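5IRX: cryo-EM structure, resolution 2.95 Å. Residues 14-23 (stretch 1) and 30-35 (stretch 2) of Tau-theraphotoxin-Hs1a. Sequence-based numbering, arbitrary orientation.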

# COMPACT_ATOMS: atom_id res chain seq x y z
N LYS E 14 -25.01 -23.38 -25.67
CA LYS E 14 -24.98 -24.00 -24.37
C LYS E 14 -25.50 -25.44 -24.46
O LYS E 14 -26.01 -25.87 -25.50
CB LYS E 14 -25.81 -23.19 -23.39
CG LYS E 14 -27.26 -23.09 -23.74
CD LYS E 14 -27.94 -22.11 -22.80
CE LYS E 14 -27.94 -22.66 -21.39
NZ LYS E 14 -28.65 -21.76 -20.44
N CYS E 15 -25.34 -26.18 -23.37
CA CYS E 15 -25.81 -27.56 -23.37
C CYS E 15 -27.33 -27.61 -23.31
O CYS E 15 -28.01 -26.61 -23.07
CB CYS E 15 -25.24 -28.34 -22.19
SG CYS E 15 -23.48 -28.62 -22.17
N CYS E 16 -27.86 -28.81 -23.51
CA CYS E 16 -29.30 -29.07 -23.50
C CYS E 16 -29.82 -29.17 -22.07
O CYS E 16 -29.20 -28.63 -21.15
CB CYS E 16 -29.64 -30.34 -24.27
SG CYS E 16 -29.29 -30.27 -26.04
N ASP E 17 -31.00 -29.77 -21.91
CA ASP E 17 -31.65 -29.90 -20.61
C ASP E 17 -30.75 -30.56 -19.58
O ASP E 17 -30.01 -31.50 -19.87
CB ASP E 17 -32.94 -30.71 -20.76
N LEU E 18 -30.82 -30.04 -18.36
CA LEU E 18 -29.86 -30.33 -17.30
C LEU E 18 -30.15 -31.62 -16.57
O LEU E 18 -29.64 -31.82 -15.46
CB LEU E 18 -29.81 -29.18 -16.30
N ASP E 19 -30.98 -32.50 -17.13
CA ASP E 19 -31.05 -33.86 -16.61
C ASP E 19 -29.78 -34.62 -16.96
O ASP E 19 -29.31 -35.46 -16.18
CB ASP E 19 -32.28 -34.57 -17.17
N ASN E 20 -29.19 -34.33 -18.12
CA ASN E 20 -28.02 -35.04 -18.60
C ASN E 20 -26.79 -34.14 -18.70
O ASN E 20 -25.75 -34.42 -18.10
CB ASN E 20 -28.32 -35.68 -19.96
N PHE E 21 -26.90 -33.04 -19.43
CA PHE E 21 -25.73 -32.32 -19.92
C PHE E 21 -25.38 -31.14 -19.01
O PHE E 21 -26.12 -30.15 -18.96
CB PHE E 21 -25.98 -31.86 -21.36
N TYR E 22 -24.27 -31.26 -18.30
CA TYR E 22 -23.55 -30.11 -17.78
C TYR E 22 -22.44 -29.75 -18.76
O TYR E 22 -22.24 -30.46 -19.75
CB TYR E 22 -22.99 -30.39 -16.38
CG TYR E 22 -21.98 -31.51 -16.30
CD1 TYR E 22 -22.38 -32.82 -16.11
CD2 TYR E 22 -20.61 -31.24 -16.37
CE1 TYR E 22 -21.45 -33.84 -16.02
CE2 TYR E 22 -19.68 -32.26 -16.29
CZ TYR E 22 -20.11 -33.55 -16.11
OH TYR E 22 -19.18 -34.56 -16.03
N CYS E 23 -21.72 -28.64 -18.51
CA CYS E 23 -20.90 -28.16 -19.62
C CYS E 23 -19.60 -28.97 -19.77
O CYS E 23 -19.47 -29.62 -20.81
CB CYS E 23 -20.66 -26.65 -19.53
SG CYS E 23 -20.04 -25.84 -21.07
N HIS E 30 -17.11 -30.28 -23.29
CA HIS E 30 -17.97 -31.15 -24.06
C HIS E 30 -19.08 -31.61 -23.14
O HIS E 30 -18.78 -32.08 -22.04
CB HIS E 30 -17.19 -32.35 -24.59
CG HIS E 30 -16.06 -31.99 -25.50
ND1 HIS E 30 -16.25 -31.63 -26.82
CD2 HIS E 30 -14.73 -31.92 -25.28
CE1 HIS E 30 -15.08 -31.36 -27.37
NE2 HIS E 30 -14.14 -31.54 -26.46
N CYS E 31 -20.34 -31.43 -23.56
CA CYS E 31 -21.50 -31.66 -22.70
C CYS E 31 -21.53 -33.10 -22.23
O CYS E 31 -21.72 -34.02 -23.03
CB CYS E 31 -22.80 -31.32 -23.43
SG CYS E 31 -23.03 -29.60 -23.90
N LYS E 32 -21.29 -33.30 -20.95
CA LYS E 32 -21.10 -34.63 -20.40
C LYS E 32 -22.32 -35.02 -19.60
O LYS E 32 -22.98 -34.18 -18.99
CB LYS E 32 -19.85 -34.68 -19.51
N LYS E 33 -22.64 -36.31 -19.63
CA LYS E 33 -23.70 -36.83 -18.80
C LYS E 33 -23.25 -36.85 -17.35
O LYS E 33 -22.05 -36.95 -17.05
CB LYS E 33 -24.10 -38.24 -19.24
N TYR E 34 -24.21 -36.71 -16.44
CA TYR E 34 -23.90 -36.84 -15.03
C TYR E 34 -23.55 -38.28 -14.69
O TYR E 34 -23.93 -39.22 -15.40
CB TYR E 34 -25.07 -36.40 -14.17
CG TYR E 34 -25.41 -34.93 -14.25
CD1 TYR E 34 -24.70 -34.00 -13.51
CD2 TYR E 34 -26.46 -34.49 -15.04
CE1 TYR E 34 -25.02 -32.66 -13.58
CE2 TYR E 34 -26.78 -33.16 -15.12
CZ TYR E 34 -26.06 -32.25 -14.38
OH TYR E 34 -26.39 -30.92 -14.46
N LYS E 35 -22.83 -38.45 -13.62
CA LYS E 35 -22.66 -39.79 -13.10
C LYS E 35 -23.82 -40.13 -12.17
O LYS E 35 -24.58 -39.25 -11.76
CB LYS E 35 -21.34 -39.91 -12.35

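The two stretches are joined by a single antiparallel bridge between Tyr22 and Lys32, whose CA atoms lie 5.8 Å apart. Each residue satisfies the other's backbone: Tyr22 N donates to Lys32 O at 3.3 Å, and Lys32 N donates to Tyr22 O at 3.2 Å. This reciprocal pair depends only on main-chain groups, so any residue with a free backbone N-H could make it, and the tyrosine and lysine side chains are not needed for it.

Next to the bridge, the pairing loosens. Tyr34 N reaches Asn20 O at 3.2 Å, but the angle of 122° at the hydrogen makes this a weak bond. Asn20 O also receives the CA of Lys33 at 3.2 Å, a CA-H...O contact that supplements the poorly aimed amide. In the same way Lys32 O and Tyr22 O, already accepting amides, each take a CA-H as well: Phe21 CA lies 3.4 Å from Lys32 O, and Cys31 CA lies 3.3 Å from Tyr22 O. Beyond the bridge, Cys23 O stands 3.4 Å from Cys31 N, yet the angle is too poor for a hydrogen bond; Cys23 O makes a CA-H...O contact with Cys31 CA at 3.4 Å, while His30 O, 2.8 Å from Cys23 O, is another acceptor and offers it no proton.

A covalent link reinforces these modest forces. Cys15 SG and Cys31 SG form a 2.0 Å disulfide with chi3 of -103°, and both cysteines are buried, as suits an apolar crosslink. Phe21 CB packs against Cys31 CB at 3.8 Å; the phenylalanine ring is not modelled.

Tyr22 and Tyr34 are the residues most covered by the other stretch. Both CB atoms point sideways, but the side-chain ends come nearer the opposing stretch. Tyr22 CD1 lies over one face of the Tyr34 ring, 3.7 Å from Tyr34 CE1, with the ring planes inclined at 44°. At the Tyr34 edge, Leu18 O approaches CE2 of Tyr34 at 3.2 Å, where the slightly positive ring hydrogens suit a carbonyl oxygen.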